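Local coordinates for WbbM protein (Klebsiella pneumoniae, PDB 6U4B) that probably acts as a bifunctional glycosyltransferase that polymerises O-antigen, working as a trimer and binding magnesium in its family 8 domain, at residues 296-310 against 332-346. Residues are numbered along the deposited sequence; the frame is centred on the assembly and turned at random.
Sequences PVFDSAVPVVISFDD and NYDIVVLENKVSYLN
Strands 302-309 and 333-340 run parallel, their axes 18° apart, with backbone bonds alternating from Val302 N to Asn332 O (2.7 Å) onward; the ladder weakens at Phe308 N to Leu338 O before Asn340 N bonds Phe308 O. With helix 313-325 they form a beta-alpha-beta unit in the sheet of the glycosyltransferase family 8 region. Strand 402-405, followed by the magnesium ligands Asp406 and Asp408, pairs with the other edge of 302-309.

At the start of the pair, Phe298 folds back over Asn332: CB of Asn332 sits above the ring centre, 3.6 Å from the centroid of Phe298. The amide stacks on the same face, its plane 25° from that of the ring, and its ND2 donates to Ser300 O. The carboxylate of Asp334 is carried to CG2 of Val297 (CG to CG2 3.5 Å) by a trans chi1 of -178°; Arg363 and Tyr399 hold its two oxygens, and a water links OD2 to Phe298 N.

On the face of the sheet that packs against helix 313-325, CD1 of Ile306 touches CG2 of Ile335 at 3.9 Å. Farther along, CG1 of Val337 lies over one face of the Phe308 ring, 3.6 Å from CZ.

At the far end, Asp310 reaches the start of helix 344-352, where Ser343 is the N-cap. OD2 of Asp310 is gripped from opposite faces of the carboxylate, by Ser343 N at 2.7 Å and Asn346 ND2 at 2.8 Å.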
loop_
_atom_site.group_PDB
_atom_site.type_symbol
_atom_site.label_atom_id
_atom_site.label_comp_id
_atom_site.label_asym_id
_atom_site.label_seq_id
_atom_site.Cartn_x
_atom_site.Cartn_y
_atom_site.Cartn_z
ATOM N N PRO A 296 32.487 8.694 0.198
ATOM C CA PRO A 296 31.252 8.849 -0.576
ATOM C C PRO A 296 31.038 7.665 -1.508
ATOM O O PRO A 296 31.987 7.077 -2.030
ATOM C CB PRO A 296 31.486 10.146 -1.360
ATOM C CG PRO A 296 32.522 10.887 -0.571
ATOM C CD PRO A 296 33.407 9.831 0.017
ATOM N N VAL A 297 29.768 7.311 -1.702
ATOM C CA VAL A 297 29.415 6.208 -2.588
ATOM C C VAL A 297 29.000 6.683 -3.977
ATOM O O VAL A 297 29.074 5.897 -4.934
ATOM C CB VAL A 297 28.308 5.331 -1.969
ATOM C CG1 VAL A 297 28.870 4.511 -0.821
ATOM C CG2 VAL A 297 27.157 6.191 -1.489
ATOM N N PHE A 298 28.563 7.930 -4.116
ATOM C CA PHE A 298 28.343 8.553 -5.410
ATOM C C PHE A 298 29.380 9.647 -5.624
ATOM O O PHE A 298 29.989 10.146 -4.674
ATOM C CB PHE A 298 26.939 9.157 -5.517
ATOM C CG PHE A 298 25.834 8.212 -5.148
ATOM C CD1 PHE A 298 25.239 7.411 -6.107
ATOM C CD2 PHE A 298 25.373 8.142 -3.844
ATOM C CE1 PHE A 298 24.213 6.548 -5.770
ATOM C CE2 PHE A 298 24.349 7.283 -3.500
ATOM C CZ PHE A 298 23.768 6.484 -4.463
ATOM N N ASP A 299 29.572 10.023 -6.890
ATOM C CA ASP A 299 30.415 11.178 -7.176
ATOM C C ASP A 299 29.781 12.466 -6.667
ATOM O O ASP A 299 30.490 13.362 -6.197
ATOM C CB ASP A 299 30.687 11.282 -8.675
ATOM C CG ASP A 299 31.503 12.509 -9.031
ATOM O OD1 ASP A 299 32.734 12.487 -8.824
ATOM O OD2 ASP A 299 30.909 13.501 -9.509
ATOM N N SER A 300 28.457 12.576 -6.753
ATOM C CA SER A 300 27.735 13.717 -6.211
ATOM C C SER A 300 26.415 13.215 -5.647
ATOM O O SER A 300 25.656 12.544 -6.352
ATOM C CB SER A 300 27.487 14.785 -7.279
ATOM O OG SER A 300 26.593 14.312 -8.270
ATOM N N ALA A 301 26.147 13.537 -4.384
ATOM C CA ALA A 301 24.935 13.071 -3.727
ATOM C C ALA A 301 24.610 13.996 -2.564
ATOM O O ALA A 301 25.377 14.902 -2.227
ATOM C CB ALA A 301 25.082 11.627 -3.241
ATOM N N VAL A 302 23.452 13.753 -1.959
ATOM C CA VAL A 302 23.018 14.447 -0.752
ATOM C C VAL A 302 23.359 13.570 0.447
ATOM O O VAL A 302 22.651 12.588 0.717
ATOM C CB VAL A 302 21.515 14.765 -0.796
ATOM C CG1 VAL A 302 21.083 15.478 0.480
ATOM C CG2 VAL A 302 21.183 15.595 -2.025
ATOM N N PRO A 303 24.432 13.870 1.183
ATOM C CA PRO A 303 24.802 13.043 2.342
ATOM C C PRO A 303 23.893 13.351 3.523
ATOM O O PRO A 303 23.820 14.492 3.986
ATOM C CB PRO A 303 26.255 13.453 2.624
ATOM C CG PRO A 303 26.693 14.247 1.415
ATOM C CD PRO A 303 25.447 14.892 0.900
ATOM N N VAL A 304 23.204 12.326 4.014
ATOM C CA VAL A 304 22.261 12.456 5.118
ATOM C C VAL A 304 22.723 11.545 6.244
ATOM O O VAL A 304 22.938 10.347 6.032
ATOM C CB VAL A 304 20.827 12.107 4.682
ATOM C CG1 VAL A 304 19.874 12.218 5.861
ATOM C CG2 VAL A 304 20.390 13.010 3.537
ATOM N N VAL A 305 22.870 12.110 7.439
ATOM C CA VAL A 305 23.391 11.385 8.590
ATOM C C VAL A 305 22.310 11.315 9.658
ATOM O O VAL A 305 21.751 12.344 10.056
ATOM C CB VAL A 305 24.669 12.042 9.138
ATOM C CG1 VAL A 305 25.150 11.305 10.378
ATOM C CG2 VAL A 305 25.739 12.034 8.071
ATOM N N ILE A 306 22.022 10.098 10.113
ATOM C CA ILE A 306 21.023 9.837 11.139
ATOM C C ILE A 306 21.665 8.969 12.212
ATOM O O ILE A 306 22.579 8.186 11.938
ATOM C CB ILE A 306 19.770 9.145 10.556
ATOM C CG1 ILE A 306 19.383 9.769 9.214
ATOM C CG2 ILE A 306 18.607 9.238 11.528
ATOM C CD1 ILE A 306 18.370 8.960 8.431
ATOM N N SER A 307 21.177 9.107 13.442
ATOM C CA SER A 307 21.704 8.349 14.568
ATOM C C SER A 307 20.550 7.849 15.422
ATOM O O SER A 307 19.700 8.640 15.841
ATOM C CB SER A 307 22.660 9.207 15.407
ATOM O OG SER A 307 23.064 8.533 16.584
ATOM N N PHE A 308 20.518 6.542 15.675
ATOM C CA PHE A 308 19.517 5.982 16.572
ATOM C C PHE A 308 19.949 4.592 17.015
ATOM O O PHE A 308 20.818 3.961 16.405
ATOM C CB PHE A 308 18.124 5.932 15.921
ATOM C CG PHE A 308 18.090 5.242 14.581
ATOM C CD1 PHE A 308 18.120 5.979 13.407
ATOM C CD2 PHE A 308 18.000 3.860 14.495
ATOM C CE1 PHE A 308 18.073 5.352 12.174
ATOM C CE2 PHE A 308 17.957 3.226 13.266
ATOM C CZ PHE A 308 17.992 3.973 12.102
ATOM N N ASP A 309 19.330 4.129 18.097
ATOM C CA ASP A 309 19.494 2.771 18.581
ATOM C C ASP A 309 18.335 1.920 18.067
ATOM O O ASP A 309 17.511 2.369 17.262
ATOM C CB ASP A 309 19.602 2.757 20.112
ATOM C CG ASP A 309 18.411 3.410 20.798
ATOM O OD1 ASP A 309 17.381 3.651 20.134
ATOM O OD2 ASP A 309 18.508 3.690 22.011
ATOM N N ASP A 310 18.251 0.679 18.548
ATOM C CA ASP A 310 17.231 -0.230 18.036
ATOM C C ASP A 310 15.828 0.227 18.421
ATOM O O ASP A 310 14.884 0.069 17.639
ATOM C CB ASP A 310 17.496 -1.650 18.533
ATOM C CG ASP A 310 16.616 -2.677 17.848
ATOM O OD1 ASP A 310 15.680 -3.190 18.496
ATOM O OD2 ASP A 310 16.846 -2.955 16.652
ATOM N N ASN A 332 21.197 11.955 -6.164
ATOM C CA ASN A 332 21.592 10.785 -5.399
ATOM C C ASN A 332 21.583 11.125 -3.915
ATOM O O ASN A 332 21.796 12.276 -3.525
ATOM C CB ASN A 332 22.977 10.291 -5.818
ATOM C CG ASN A 332 23.032 9.888 -7.273
ATOM O OD1 ASN A 332 22.043 9.420 -7.837
ATOM N ND2 ASN A 332 24.192 10.070 -7.895
ATOM N N TYR A 333 21.321 10.116 -3.088
ATOM C CA TYR A 333 21.172 10.313 -1.651
ATOM C C TYR A 333 22.018 9.285 -0.916
ATOM O O TYR A 333 21.790 8.077 -1.046
ATOM C CB TYR A 333 19.700 10.223 -1.237
ATOM C CG TYR A 333 18.855 11.340 -1.815
ATOM C CD1 TYR A 333 18.504 12.444 -1.047
ATOM C CD2 TYR A 333 18.421 11.297 -3.136
ATOM C CE1 TYR A 333 17.737 13.469 -1.577
ATOM C CE2 TYR A 333 17.661 12.316 -3.675
ATOM C CZ TYR A 333 17.319 13.398 -2.891
ATOM O OH TYR A 333 16.557 14.410 -3.429
ATOM N N ASP A 334 22.988 9.773 -0.148
ATOM C CA ASP A 334 23.976 8.962 0.562
ATOM C C ASP A 334 23.612 9.005 2.044
ATOM O O ASP A 334 24.040 9.898 2.778
ATOM C CB ASP A 334 25.385 9.501 0.293
ATOM C CG ASP A 334 26.487 8.675 0.952
ATOM O OD1 ASP A 334 26.192 7.753 1.742
ATOM O OD2 ASP A 334 27.668 8.961 0.668
ATOM N N ILE A 335 22.813 8.036 2.481
ATOM C CA ILE A 335 22.318 7.987 3.850
ATOM C C ILE A 335 23.232 7.089 4.668
ATOM O O ILE A 335 23.516 5.951 4.273
ATOM C CB ILE A 335 20.865 7.487 3.904
ATOM C CG1 ILE A 335 19.977 8.309 2.967
ATOM C CG2 ILE A 335 20.341 7.555 5.327
ATOM C CD1 ILE A 335 18.514 7.912 3.001
ATOM N N VAL A 336 23.699 7.598 5.806
ATOM C CA VAL A 336 24.530 6.833 6.728
ATOM C C VAL A 336 23.885 6.892 8.102
ATOM O O VAL A 336 23.650 7.984 8.635
ATOM C CB VAL A 336 25.973 7.361 6.788
ATOM C CG1 VAL A 336 26.756 6.623 7.862
ATOM C CG2 VAL A 336 26.650 7.216 5.433
ATOM N N VAL A 337 23.603 5.727 8.677
ATOM C CA VAL A 337 23.016 5.628 10.008
ATOM C C VAL A 337 24.118 5.284 11.001
ATOM O O VAL A 337 24.755 4.228 10.894
ATOM C CB VAL A 337 21.892 4.583 10.051
ATOM C CG1 VAL A 337 21.506 4.289 11.493
ATOM C CG2 VAL A 337 20.681 5.069 9.254
ATOM N N LEU A 338 24.349 6.177 11.962
ATOM C CA LEU A 338 25.232 5.890 13.088
ATOM C C LEU A 338 24.432 5.065 14.083
ATOM O O LEU A 338 23.697 5.611 14.909
ATOM C CB LEU A 338 25.745 7.180 13.717
ATOM C CG LEU A 338 26.319 8.197 12.727
ATOM C CD1 LEU A 338 26.758 9.468 13.444
ATOM C CD2 LEU A 338 27.472 7.580 11.962
ATOM N N GLU A 339 24.563 3.744 14.003
ATOM C CA GLU A 339 23.685 2.833 14.723
ATOM C C GLU A 339 24.299 2.422 16.054
ATOM O O GLU A 339 25.510 2.205 16.157
ATOM C CB GLU A 339 23.372 1.594 13.881
ATOM C CG GLU A 339 24.584 0.787 13.425
ATOM C CD GLU A 339 24.948 -0.328 14.392
ATOM O OE1 GLU A 339 26.117 -0.769 14.379
ATOM O OE2 GLU A 339 24.070 -0.762 15.167
ATOM N N ASN A 340 23.453 2.328 17.072
ATOM C CA ASN A 340 23.835 1.884 18.410
ATOM C C ASN A 340 23.099 0.574 18.682
ATOM O O ASN A 340 22.013 0.560 19.265
ATOM C CB ASN A 340 23.509 2.951 19.458
ATOM C CG ASN A 340 23.833 2.502 20.875
ATOM O OD1 ASN A 340 24.611 1.570 21.085
ATOM N ND2 ASN A 340 23.232 3.167 21.856
ATOM N N LYS A 341 23.709 -0.532 18.247
ATOM C CA LYS A 341 23.186 -1.878 18.477
ATOM C C LYS A 341 21.769 -2.034 17.929
ATOM O O LYS A 341 20.888 -2.604 18.577
ATOM C CB LYS A 341 23.251 -2.244 19.960
ATOM C CG LYS A 341 24.678 -2.298 20.501
ATOM C CD LYS A 341 24.703 -2.523 22.000
ATOM C CE LYS A 341 26.116 -2.406 22.554
ATOM N NZ LYS A 341 27.019 -3.479 22.045
ATOM N N VAL A 342 21.549 -1.521 16.719
ATOM C CA VAL A 342 20.319 -1.815 16.000
ATOM C C VAL A 342 20.350 -3.271 15.557
ATOM O O VAL A 342 21.386 -3.780 15.104
ATOM C CB VAL A 342 20.149 -0.863 14.805
ATOM C CG1 VAL A 342 18.844 -1.148 14.072
ATOM C CG2 VAL A 342 20.188 0.581 15.276
ATOM N N SER A 343 19.218 -3.956 15.707
ATOM C CA SER A 343 19.160 -5.386 15.448
ATOM C C SER A 343 19.482 -5.687 13.987
ATOM O O SER A 343 19.330 -4.843 13.098
ATOM C CB SER A 343 17.778 -5.939 15.798
ATOM O OG SER A 343 16.802 -5.481 14.877
ATOM N N TYR A 344 19.948 -6.917 13.751
ATOM C CA TYR A 344 20.189 -7.366 12.383
ATOM C C TYR A 344 18.908 -7.313 11.559
ATOM O O TYR A 344 18.926 -6.899 10.394
ATOM C CB TYR A 344 20.770 -8.780 12.386
ATOM C CG TYR A 344 21.133 -9.288 11.010
ATOM C CD1 TYR A 344 20.231 -10.033 10.261
ATOM C CD2 TYR A 344 22.376 -9.016 10.454
ATOM C CE1 TYR A 344 20.558 -10.495 9.001
ATOM C CE2 TYR A 344 22.712 -9.477 9.195
ATOM C CZ TYR A 344 21.799 -10.213 8.473
ATOM O OH TYR A 344 22.134 -10.670 7.219
ATOM N N LEU A 345 17.785 -7.714 12.159
ATOM C CA LEU A 345 16.501 -7.652 11.467
ATOM C C LEU A 345 16.155 -6.220 11.073
ATOM O O LEU A 345 15.765 -5.957 9.931
ATOM C CB LEU A 345 15.407 -8.254 12.351
ATOM C CG LEU A 345 13.986 -8.275 11.777
ATOM C CD1 LEU A 345 13.948 -9.004 10.440
ATOM C CD2 LEU A 345 13.025 -8.922 12.764
ATOM N N ASN A 346 16.301 -5.275 12.005
ATOM C CA ASN A 346 15.943 -3.892 11.702
ATOM C C ASN A 346 16.887 -3.283 10.674
ATOM O O ASN A 346 16.445 -2.544 9.788
ATOM C CB ASN A 346 15.920 -3.055 12.979
ATOM C CG ASN A 346 14.590 -3.133 13.698
ATOM O OD1 ASN A 346 13.538 -3.243 13.067
ATOM N ND2 ASN A 346 14.627 -3.085 15.027
HETATM O O HOH W 1 28.089 9.887 -1.735
HETATM O O HOH W 2 23.117 6.128 17.971
HETATM O O HOH W 3 20.180 -0.405 20.775
#